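Local atomic coordinates of ORF14 (Streptomyces clavuligerus, PDB entry 2WPX), a protein that belongs to the clavulanic acid biosynthesis pathway, is a tandem GCN5-related N-acetyltransferase that binds acetyl-CoA, and probably transfers acyl groups. Residues Gly22-Leu27 / Ala73-Leu78; Ala178-Val183 / Arg276-Gly281; Thr187-Glu192 / Gln223-Arg228; Arg300-Ala305 / Leu320-Tyr325. One frame throughout, in Å; residues are numbered along the deposited sequence.

Contact 1. Residues Gly22-Leu27 / Ala73-Leu78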
# COMPACT_ATOMS: atom_id res chain seq x y z
N GLY A 22 19.18 -1.16 -11.96
CA GLY A 22 19.42 -2.61 -11.89
C GLY A 22 19.89 -3.11 -10.53
O GLY A 22 19.35 -4.09 -10.00
N GLN A 23 20.91 -2.45 -9.99
CA GLN A 23 21.35 -2.69 -8.61
C GLN A 23 20.30 -2.49 -7.55
O GLN A 23 20.23 -3.24 -6.61
CB GLN A 23 22.62 -1.87 -8.26
CG GLN A 23 23.86 -2.72 -8.67
CD GLN A 23 25.17 -1.98 -8.55
OE1 GLN A 23 25.54 -1.54 -7.46
NE2 GLN A 23 25.90 -1.86 -9.66
N TRP A 24 19.52 -1.44 -7.66
CA TRP A 24 18.44 -1.21 -6.71
C TRP A 24 17.38 -2.34 -6.77
O TRP A 24 16.90 -2.87 -5.72
CB TRP A 24 17.82 0.14 -7.06
CG TRP A 24 16.69 0.49 -6.31
CD1 TRP A 24 16.65 0.74 -4.99
CD2 TRP A 24 15.36 0.72 -6.82
NE1 TRP A 24 15.36 1.08 -4.62
CE2 TRP A 24 14.57 1.11 -5.74
CE3 TRP A 24 14.78 0.61 -8.08
CZ2 TRP A 24 13.19 1.39 -5.88
CZ3 TRP A 24 13.43 0.92 -8.22
CH2 TRP A 24 12.64 1.27 -7.11
N LEU A 25 17.04 -2.74 -7.99
CA LEU A 25 16.08 -3.83 -8.23
C LEU A 25 16.63 -5.09 -7.54
O LEU A 25 15.89 -5.74 -6.75
CB LEU A 25 15.86 -4.05 -9.74
CG LEU A 25 15.13 -2.95 -10.53
CD1 LEU A 25 14.95 -3.33 -11.98
CD2 LEU A 25 13.77 -2.73 -9.88
N ASP A 26 17.92 -5.39 -7.77
CA ASP A 26 18.59 -6.49 -7.10
C ASP A 26 18.67 -6.40 -5.58
O ASP A 26 18.51 -7.38 -4.88
CB ASP A 26 19.98 -6.62 -7.67
CG ASP A 26 19.96 -7.06 -9.10
OD1 ASP A 26 20.98 -6.92 -9.81
OD2 ASP A 26 18.88 -7.54 -9.51
N LEU A 27 19.02 -5.24 -5.06
CA LEU A 27 18.99 -5.07 -3.63
C LEU A 27 17.62 -5.48 -3.09
O LEU A 27 17.53 -6.12 -2.03
CB LEU A 27 19.23 -3.61 -3.32
CG LEU A 27 19.05 -3.16 -1.86
CD1 LEU A 27 20.22 -3.72 -1.10
CD2 LEU A 27 18.98 -1.63 -1.75
N ALA A 73 19.18 2.05 0.16
CA ALA A 73 18.33 2.91 -0.64
C ALA A 73 17.46 3.68 0.33
O ALA A 73 17.06 3.16 1.34
CB ALA A 73 17.47 2.08 -1.56
N LEU A 74 17.22 4.94 0.02
CA LEU A 74 16.28 5.74 0.79
C LEU A 74 15.28 6.40 -0.14
O LEU A 74 15.68 7.05 -1.06
CB LEU A 74 17.05 6.87 1.50
CG LEU A 74 16.24 7.99 2.14
CD1 LEU A 74 15.55 7.51 3.40
CD2 LEU A 74 17.16 9.21 2.42
N ARG A 75 13.99 6.30 0.11
CA ARG A 75 13.02 6.96 -0.76
C ARG A 75 12.09 7.79 0.10
O ARG A 75 11.49 7.27 1.04
CB ARG A 75 12.21 5.92 -1.55
CG ARG A 75 13.06 4.91 -2.39
CD ARG A 75 12.21 4.26 -3.57
NE ARG A 75 11.62 5.26 -4.50
CZ ARG A 75 10.65 4.97 -5.35
NH1 ARG A 75 10.19 3.72 -5.41
NH2 ARG A 75 10.13 5.91 -6.14
N LEU A 76 11.97 9.07 -0.22
CA LEU A 76 11.01 9.93 0.44
C LEU A 76 9.88 10.28 -0.46
O LEU A 76 10.07 10.50 -1.65
CB LEU A 76 11.65 11.25 0.85
CG LEU A 76 12.59 11.16 2.03
CD1 LEU A 76 12.73 12.55 2.60
CD2 LEU A 76 12.14 10.14 3.10
N ALA A 77 8.69 10.40 0.11
CA ALA A 77 7.55 10.94 -0.66
C ALA A 77 7.19 12.22 0.02
O ALA A 77 7.06 12.27 1.24
CB ALA A 77 6.35 9.95 -0.67
N LEU A 78 7.05 13.28 -0.77
CA LEU A 78 6.75 14.59 -0.20
C LEU A 78 5.38 15.02 -0.68
O LEU A 78 5.24 15.44 -1.83
CB LEU A 78 7.80 15.65 -0.63
CG LEU A 78 9.27 15.49 -0.20
CD1 LEU A 78 9.48 15.21 1.26
CD2 LEU A 78 9.96 14.49 -1.04

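Contact 2. Residues Ala178-Val183 / Arg276-Gly281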
# COMPACT_ATOMS: atom_id res chain seq x y z
N ALA A 178 -32.73 -7.14 -2.85
CA ALA A 178 -33.74 -6.44 -3.62
C ALA A 178 -33.46 -4.97 -3.54
O ALA A 178 -33.05 -4.46 -2.50
CB ALA A 178 -35.12 -6.76 -3.07
N GLY A 179 -33.65 -4.27 -4.65
CA GLY A 179 -33.32 -2.86 -4.70
C GLY A 179 -31.91 -2.59 -5.22
O GLY A 179 -31.58 -1.42 -5.54
N TYR A 180 -31.07 -3.63 -5.30
CA TYR A 180 -29.65 -3.40 -5.72
C TYR A 180 -29.22 -4.03 -7.04
O TYR A 180 -29.82 -4.99 -7.47
CB TYR A 180 -28.67 -3.80 -4.61
CG TYR A 180 -28.90 -3.01 -3.35
CD1 TYR A 180 -29.86 -3.42 -2.41
CD2 TYR A 180 -28.20 -1.82 -3.11
CE1 TYR A 180 -30.10 -2.68 -1.26
CE2 TYR A 180 -28.43 -1.08 -1.98
CZ TYR A 180 -29.38 -1.51 -1.06
OH TYR A 180 -29.59 -0.78 0.09
N SER A 181 -28.20 -3.50 -7.70
CA SER A 181 -27.56 -4.32 -8.73
C SER A 181 -26.06 -4.20 -8.73
O SER A 181 -25.49 -3.15 -8.41
CB SER A 181 -28.14 -4.04 -10.10
OG SER A 181 -28.25 -2.67 -10.24
N LEU A 182 -25.41 -5.29 -9.12
CA LEU A 182 -23.96 -5.35 -9.17
C LEU A 182 -23.47 -4.76 -10.47
O LEU A 182 -24.01 -5.09 -11.51
CB LEU A 182 -23.56 -6.80 -9.16
CG LEU A 182 -23.72 -7.26 -7.72
CD1 LEU A 182 -23.03 -8.59 -7.60
CD2 LEU A 182 -23.02 -6.26 -6.78
N VAL A 183 -22.47 -3.89 -10.41
CA VAL A 183 -21.71 -3.49 -11.63
C VAL A 183 -20.19 -3.78 -11.46
O VAL A 183 -19.66 -3.80 -10.32
CB VAL A 183 -21.97 -1.97 -11.97
CG1 VAL A 183 -21.31 -1.06 -10.90
CG2 VAL A 183 -21.47 -1.58 -13.36
N ARG A 276 -25.89 0.39 5.00
CA ARG A 276 -25.33 -0.63 5.86
C ARG A 276 -26.50 -1.58 6.06
O ARG A 276 -27.66 -1.23 5.73
CB ARG A 276 -24.90 -0.04 7.22
CG ARG A 276 -23.84 1.10 7.22
CD ARG A 276 -22.54 0.70 6.46
NE ARG A 276 -21.90 -0.51 7.01
CZ ARG A 276 -20.98 -0.47 7.96
NH1 ARG A 276 -20.60 0.69 8.46
NH2 ARG A 276 -20.44 -1.59 8.42
N GLY A 277 -26.20 -2.76 6.59
CA GLY A 277 -27.23 -3.68 7.04
C GLY A 277 -27.77 -4.61 5.98
O GLY A 277 -28.69 -5.36 6.24
N HIS A 278 -27.20 -4.55 4.79
CA HIS A 278 -27.59 -5.46 3.71
C HIS A 278 -26.47 -6.41 3.31
O HIS A 278 -26.55 -7.08 2.27
CB HIS A 278 -28.01 -4.64 2.50
CG HIS A 278 -29.13 -3.69 2.78
ND1 HIS A 278 -28.92 -2.41 3.25
CD2 HIS A 278 -30.47 -3.85 2.72
CE1 HIS A 278 -30.09 -1.83 3.48
NE2 HIS A 278 -31.04 -2.68 3.15
N ALA A 279 -25.40 -6.48 4.10
CA ALA A 279 -24.29 -7.38 3.73
C ALA A 279 -23.64 -7.07 2.36
O ALA A 279 -23.16 -7.97 1.67
CB ALA A 279 -24.73 -8.83 3.76
N LEU A 280 -23.62 -5.80 1.98
CA LEU A 280 -22.92 -5.34 0.79
C LEU A 280 -21.42 -5.67 0.79
O LEU A 280 -20.86 -6.08 -0.21
CB LEU A 280 -23.12 -3.84 0.64
CG LEU A 280 -24.32 -3.43 -0.20
CD1 LEU A 280 -25.28 -4.57 -0.45
CD2 LEU A 280 -24.99 -2.18 0.28
N GLY A 281 -20.76 -5.56 1.93
CA GLY A 281 -19.30 -5.79 1.92
C GLY A 281 -18.89 -7.22 1.62
O GLY A 281 -17.92 -7.46 0.89

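Contact 3. Residues Thr187-Glu192 / Gln223-Arg228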
# COMPACT_ATOMS: atom_id res chain seq x y z
N THR A 187 -9.57 -1.34 -15.08
CA THR A 187 -8.56 -0.49 -14.50
C THR A 187 -9.01 0.94 -14.49
O THR A 187 -8.63 1.69 -13.61
CB THR A 187 -7.26 -0.64 -15.31
OG1 THR A 187 -6.90 -2.03 -15.34
CG2 THR A 187 -6.15 0.12 -14.68
N ILE A 188 -9.80 1.33 -15.48
CA ILE A 188 -10.22 2.71 -15.56
C ILE A 188 -11.68 2.76 -15.15
O ILE A 188 -12.50 1.96 -15.62
CB ILE A 188 -10.05 3.27 -17.04
CG1 ILE A 188 -8.62 3.11 -17.55
CG2 ILE A 188 -10.58 4.70 -17.13
CD1 ILE A 188 -7.59 3.82 -16.63
N THR A 189 -11.99 3.69 -14.26
CA THR A 189 -13.37 3.87 -13.77
C THR A 189 -14.28 4.65 -14.74
O THR A 189 -14.00 5.75 -15.13
CB THR A 189 -13.39 4.48 -12.33
OG1 THR A 189 -14.75 4.64 -11.86
CG2 THR A 189 -12.79 5.79 -12.35
N PRO A 190 -15.38 4.04 -15.18
CA PRO A 190 -16.28 4.83 -16.05
C PRO A 190 -16.64 6.21 -15.41
O PRO A 190 -16.84 6.29 -14.22
CB PRO A 190 -17.51 3.92 -16.18
CG PRO A 190 -16.89 2.51 -15.98
CD PRO A 190 -15.96 2.75 -14.80
N ASP A 191 -16.65 7.27 -16.21
CA ASP A 191 -17.10 8.59 -15.75
C ASP A 191 -18.33 8.51 -14.83
O ASP A 191 -18.40 9.22 -13.83
CB ASP A 191 -17.47 9.47 -16.97
CG ASP A 191 -16.27 9.74 -17.90
OD1 ASP A 191 -15.20 9.08 -17.74
OD2 ASP A 191 -16.40 10.60 -18.80
N GLU A 192 -19.28 7.65 -15.17
CA GLU A 192 -20.51 7.50 -14.44
C GLU A 192 -20.30 7.27 -12.94
O GLU A 192 -21.12 7.75 -12.13
CB GLU A 192 -21.24 6.31 -15.04
CG GLU A 192 -22.57 6.02 -14.46
CD GLU A 192 -23.34 4.99 -15.28
OE1 GLU A 192 -24.54 4.76 -15.01
OE2 GLU A 192 -22.76 4.39 -16.22
N GLN A 223 -5.05 10.55 -11.72
CA GLN A 223 -3.63 10.35 -11.69
C GLN A 223 -3.26 9.07 -10.93
O GLN A 223 -2.24 8.47 -11.20
CB GLN A 223 -2.92 11.57 -11.09
CG GLN A 223 -1.47 11.60 -11.41
CD GLN A 223 -0.75 12.87 -10.95
OE1 GLN A 223 -1.35 13.91 -10.74
NE2 GLN A 223 0.55 12.76 -10.80
N PHE A 224 -4.11 8.67 -9.99
CA PHE A 224 -3.99 7.37 -9.36
C PHE A 224 -4.04 6.26 -10.40
O PHE A 224 -3.18 5.40 -10.43
CB PHE A 224 -5.10 7.15 -8.33
CG PHE A 224 -4.84 7.78 -7.02
CD1 PHE A 224 -3.71 7.43 -6.28
CD2 PHE A 224 -5.73 8.72 -6.48
CE1 PHE A 224 -3.45 8.05 -5.03
CE2 PHE A 224 -5.50 9.30 -5.24
CZ PHE A 224 -4.35 8.98 -4.52
N GLU A 225 -5.06 6.30 -11.25
CA GLU A 225 -5.18 5.36 -12.35
C GLU A 225 -3.96 5.41 -13.28
O GLU A 225 -3.47 4.38 -13.66
CB GLU A 225 -6.44 5.61 -13.17
CG GLU A 225 -7.71 5.47 -12.40
CD GLU A 225 -8.97 5.58 -13.23
OE1 GLU A 225 -9.94 4.95 -12.83
OE2 GLU A 225 -8.98 6.32 -14.26
N THR A 226 -3.51 6.61 -13.66
CA THR A 226 -2.37 6.70 -14.58
C THR A 226 -1.06 6.22 -13.93
O THR A 226 -0.25 5.61 -14.62
CB THR A 226 -2.18 8.10 -15.24
OG1 THR A 226 -1.69 9.06 -14.29
CG2 THR A 226 -3.49 8.58 -15.84
N MET A 227 -0.90 6.47 -12.62
CA MET A 227 0.26 6.00 -11.87
C MET A 227 0.34 4.46 -11.90
O MET A 227 1.40 3.89 -12.17
CB MET A 227 0.26 6.55 -10.44
CG MET A 227 1.25 5.90 -9.51
SD MET A 227 0.89 6.17 -7.78
CE MET A 227 -0.59 5.14 -7.64
N ARG A 228 -0.80 3.82 -11.65
CA ARG A 228 -0.98 2.40 -11.73
C ARG A 228 -0.62 1.80 -13.07
O ARG A 228 0.08 0.82 -13.16
CB ARG A 228 -2.45 2.07 -11.45
CG ARG A 228 -2.66 1.39 -10.16
CD ARG A 228 -3.46 2.21 -9.22
NE ARG A 228 -3.76 1.50 -7.96
CZ ARG A 228 -4.10 2.11 -6.83
NH1 ARG A 228 -4.17 3.44 -6.78
NH2 ARG A 228 -4.37 1.39 -5.73

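Contact 4. Residues Arg300-Ala305 / Leu320-Tyr325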
# COMPACT_ATOMS: atom_id res chain seq x y z
N ARG A 300 -3.72 -16.84 -6.07
CA ARG A 300 -3.78 -17.89 -5.07
C ARG A 300 -3.63 -17.17 -3.75
O ARG A 300 -4.20 -17.60 -2.72
CB ARG A 300 -2.62 -18.85 -5.30
CG ARG A 300 -2.92 -20.26 -5.79
CD ARG A 300 -4.12 -20.49 -6.70
NE ARG A 300 -4.85 -21.65 -6.22
CZ ARG A 300 -6.18 -21.68 -6.01
NH1 ARG A 300 -6.93 -20.61 -6.31
NH2 ARG A 300 -6.76 -22.77 -5.53
N LEU A 301 -2.83 -16.09 -3.78
CA LEU A 301 -2.52 -15.34 -2.53
C LEU A 301 -2.95 -13.90 -2.59
O LEU A 301 -2.51 -13.13 -3.46
CB LEU A 301 -1.03 -15.43 -2.17
CG LEU A 301 -0.39 -16.82 -1.99
CD1 LEU A 301 1.17 -16.72 -2.02
CD2 LEU A 301 -0.82 -17.39 -0.67
N VAL A 302 -3.81 -13.51 -1.65
CA VAL A 302 -4.41 -12.21 -1.72
C VAL A 302 -4.13 -11.50 -0.42
O VAL A 302 -4.32 -12.06 0.66
CB VAL A 302 -5.92 -12.31 -1.99
CG1 VAL A 302 -6.54 -10.91 -2.10
CG2 VAL A 302 -6.16 -13.11 -3.24
N GLU A 303 -3.61 -10.30 -0.49
CA GLU A 303 -3.34 -9.57 0.73
C GLU A 303 -4.28 -8.35 0.83
O GLU A 303 -4.78 -7.83 -0.19
CB GLU A 303 -1.87 -9.12 0.78
CG GLU A 303 -1.58 -7.91 -0.09
CD GLU A 303 -0.09 -7.51 -0.06
OE1 GLU A 303 0.36 -6.94 0.95
OE2 GLU A 303 0.61 -7.78 -1.05
N THR A 304 -4.49 -7.91 2.07
CA THR A 304 -5.24 -6.70 2.31
C THR A 304 -4.82 -6.11 3.67
O THR A 304 -4.04 -6.76 4.41
CB THR A 304 -6.77 -7.02 2.31
OG1 THR A 304 -7.53 -5.82 2.05
CG2 THR A 304 -7.20 -7.68 3.64
N ALA A 305 -5.32 -4.91 4.01
CA ALA A 305 -5.00 -4.28 5.29
C ALA A 305 -6.11 -3.38 5.74
O ALA A 305 -6.60 -2.56 4.97
CB ALA A 305 -3.69 -3.43 5.20
N LEU A 320 -14.16 -14.48 5.34
CA LEU A 320 -13.82 -14.88 3.98
C LEU A 320 -12.53 -15.71 3.94
O LEU A 320 -12.08 -16.10 2.87
CB LEU A 320 -13.64 -13.65 3.08
CG LEU A 320 -14.84 -13.13 2.28
CD1 LEU A 320 -15.97 -12.87 3.24
CD2 LEU A 320 -14.50 -11.88 1.52
N GLY A 321 -11.91 -15.96 5.11
CA GLY A 321 -10.66 -16.73 5.13
C GLY A 321 -9.40 -15.86 5.29
O GLY A 321 -8.28 -16.40 5.39
N PHE A 322 -9.55 -14.54 5.31
CA PHE A 322 -8.39 -13.70 5.51
C PHE A 322 -7.82 -13.95 6.95
O PHE A 322 -8.59 -14.03 7.89
CB PHE A 322 -8.68 -12.21 5.27
CG PHE A 322 -8.60 -11.78 3.82
CD1 PHE A 322 -9.74 -11.72 3.02
CD2 PHE A 322 -7.38 -11.40 3.27
CE1 PHE A 322 -9.69 -11.30 1.73
CE2 PHE A 322 -7.29 -10.97 1.95
CZ PHE A 322 -8.43 -10.93 1.16
N GLU A 323 -6.49 -14.09 7.07
CA GLU A 323 -5.86 -14.29 8.38
C GLU A 323 -4.84 -13.19 8.64
O GLU A 323 -3.98 -12.89 7.80
CB GLU A 323 -5.22 -15.68 8.49
CG GLU A 323 -6.21 -16.80 8.31
CD GLU A 323 -5.58 -18.21 8.34
OE1 GLU A 323 -4.66 -18.49 7.55
OE2 GLU A 323 -6.03 -19.05 9.14
N PRO A 324 -4.96 -12.55 9.81
CA PRO A 324 -4.02 -11.50 10.20
C PRO A 324 -2.62 -12.10 10.32
O PRO A 324 -2.43 -13.10 11.00
CB PRO A 324 -4.55 -11.03 11.55
CG PRO A 324 -5.98 -11.49 11.57
CD PRO A 324 -6.02 -12.78 10.80
N TYR A 325 -1.66 -11.50 9.65
CA TYR A 325 -0.31 -12.00 9.64
C TYR A 325 0.71 -11.09 10.36
O TYR A 325 1.45 -11.57 11.20
CB TYR A 325 0.13 -12.22 8.21
CG TYR A 325 1.32 -13.10 8.18
CD1 TYR A 325 1.18 -14.49 8.25
CD2 TYR A 325 2.59 -12.56 8.08
CE1 TYR A 325 2.27 -15.32 8.23
CE2 TYR A 325 3.70 -13.39 8.04
CZ TYR A 325 3.53 -14.77 8.12
OH TYR A 325 4.64 -15.60 8.07

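Contact 1. Residues Gly22-Leu27 / Ala73-Leu78
Trp24 and Leu27 on one side and Ala73 and Arg75 on the other make a buried helix-on-sheet contact between helix 18-33 and strand 69-79: the axes of segments 22-27 and 73-78 cross almost at a right angle (97°), 10.9 Å apart. Trp24 does most of the reaching. Its CG lies anti to the backbone N (chi1 175°), which swings the indole out over the strand, and the pyrrole edge meets the Ala73 methyl near the ring plane, Trp24 CD1 lying 3.8 Å from Ala73 CB. Leu27, one turn on, brings its CD2 to within 4.0 Å of the same Ala73 CB, so the small side chain takes contacts from two helix residues. At the benzo end, Trp24 CZ2 sits 3.8 Å from Arg75 CD, and the guanidinium stands nearly perpendicular to the indole. A bend at chi3 (57°) turns that head toward Asp61, whose salt bridge pairs its charge in the buried interior, and a hydrogen bond with Ser49. Leu27 also packs on Leu91 of strand 84-92, whose neighbour Val92 binds acetyl-CoA. This is the first helix lying across the central strands of a GNAT fold, with the side chain of Leu27 about 8 Å from the bound acetyl-CoA.

Contact 2. Residues Ala178-Val183 / Arg276-Gly281
Tyr180 and His278 meet edge to face: the phenol points its hydroxyl end at the flat of the imidazole, the ring centroids are 5.4 Å apart, and the planes are inclined by 51°. Tyr180 OH stands 3.5 Å above the imidazole plane of His278, displaced toward the ring's rim, and comes 3.6 Å from His278 CE1. In each residue CG lies anti to the carbonyl carbon (chi1 -60° for Tyr180 and -57° for His278), which brings each ring off its backbone toward the other segment. The two side chains cross at about a right angle. The hydroxyl is not spent on the imidazole of His278; it hydrogen-bonds to ND1 of His275, just before the 276-281 segment, so one oxygen bonds His275 and rests over the ring of His278, three residues further on.

Leu280 adds an apolar touch at CE2 of the tyrosine, with Leu280 CD2 4.3 Å from Tyr180 CE2. It is the first residue of helix 280-295, directly after the N-cap residue Ala279, and it is buried against Ala249 and Val271, whereas His278 remains exposed at the margin. Tyr180 also meets the ring of His242 on the neighbouring strand 234-242.

The contact therefore ties strand 180-185, the outermost on this side of the chain, to the turn that enters helix 280-295. That turn follows strand 263-271 and probably corresponds to the pyrophosphate-binding loop of GNAT domains; Gly277-His278-Ala279 fits the G-X-G/A end of that motif, although the acetyl-CoA seen here sits in the N-terminal GNAT unit.

Contact 3. Residues Thr187-Glu192 / Gln223-Arg228
Between Thr187 and Pro190 the chain runs as a loop before helix 191-199 begins, and it passes beside helix 222-230 with Ile188 CA 6.5 Å from Glu225 CA. The loop thus offers a peptide N-H to the helix at the place where Glu225 leans out. Thr189 N donates to Glu225 OE1 over 2.8 Å, in a nearly straight bond of 160° at the hydrogen. The donor approaches on the syn side of the carboxylate, 26° out of its plane.

Glu225 gets there by an extended chain beyond CG (chi2 -175°), which carries the carboxylate clear of its own helix and into the bend of the loop. The Thr189 side chain lies across it at about a right angle; the approach of its methyl to OE1 is doubtfully short, and nothing rests on it. The other oxygen faces Ile188, which lies along one side of it, with Ile188 CG2 and CD1 each 3.7 Å from Glu225 OE2.

Further partners complete the grip. Tyr220 OH hydrogen-bonds to OE1, while Arg222 forms a salt bridge to OE2 and, through the same NH2, a hydrogen bond to the carbonyl of Thr189. Each carboxylate oxygen of this buried side chain is therefore met by polar partners, OE1 by two of them, and the guanidinium bridges loop and helix. Such surroundings would be expected to hold Glu225 ionised and its carboxylate fixed in rotation.

Contact 4. Residues Arg300-Ala305 / Leu320-Tyr325
Thr304 splits its two branches between a bond and a ring: OG1 hydrogen-bonds to the backbone carbonyl of Gln266 on the adjoining strand 263-271, and CG2 sits over one face of Phe322. The methyl lies 4.1 Å from the centroid of the Phe322 ring and 28° off its normal, a CH-pi contact. With OG1 anti to the backbone N (chi1 -158°), CG2 falls between N and the carbonyl carbon and is the branch left facing the phenyl group.

Two residues earlier on strand 301-307, Val302 points to the same side. Its CG1 packs 3.8 Å from Phe322 CZ, and its carbonyl oxygen lies 3.4 Å from Phe322 CE2, approaching the ring obliquely. Phe322 is thus laid along alternate residues of the strand, and Asn317 of helix 311-319 and Leu161 of strand 149-162 also touch it.

Gly321, just before it, ends helix 311-319 in a Schellman motif, with a positive phi of 102° that turns the chain back toward the sheet. Phe322 is buried directly after this turn, before strand 323-334 gets under way. Glycine followed by phenylalanine at this helix end, leading into the next strand, is the Gly-Phe signature familiar near the C terminus of GNAT domains.

How the contacts relate
From the N terminus, contact 1 comes first: it closes a loop through helix 43-51 and strand 57-66, laying helix 18-33 on strand 69-79 within the acetyl-CoA-binding half. The remaining three belong to the later part of the chain. Contact 2 opens at strand 180-185 and closes at the start of helix 280-295, and contact 3 is nested inside its long loop, joining 187-192 to 223-228. Contact 4 follows in series, its strand 301-307 coming straight after helix 280-295, and spans helix 311-319. Contacts 1 and 2 lie on opposite sides of the chain's centre, about 42 Å apart between centres; none of the contacts cross.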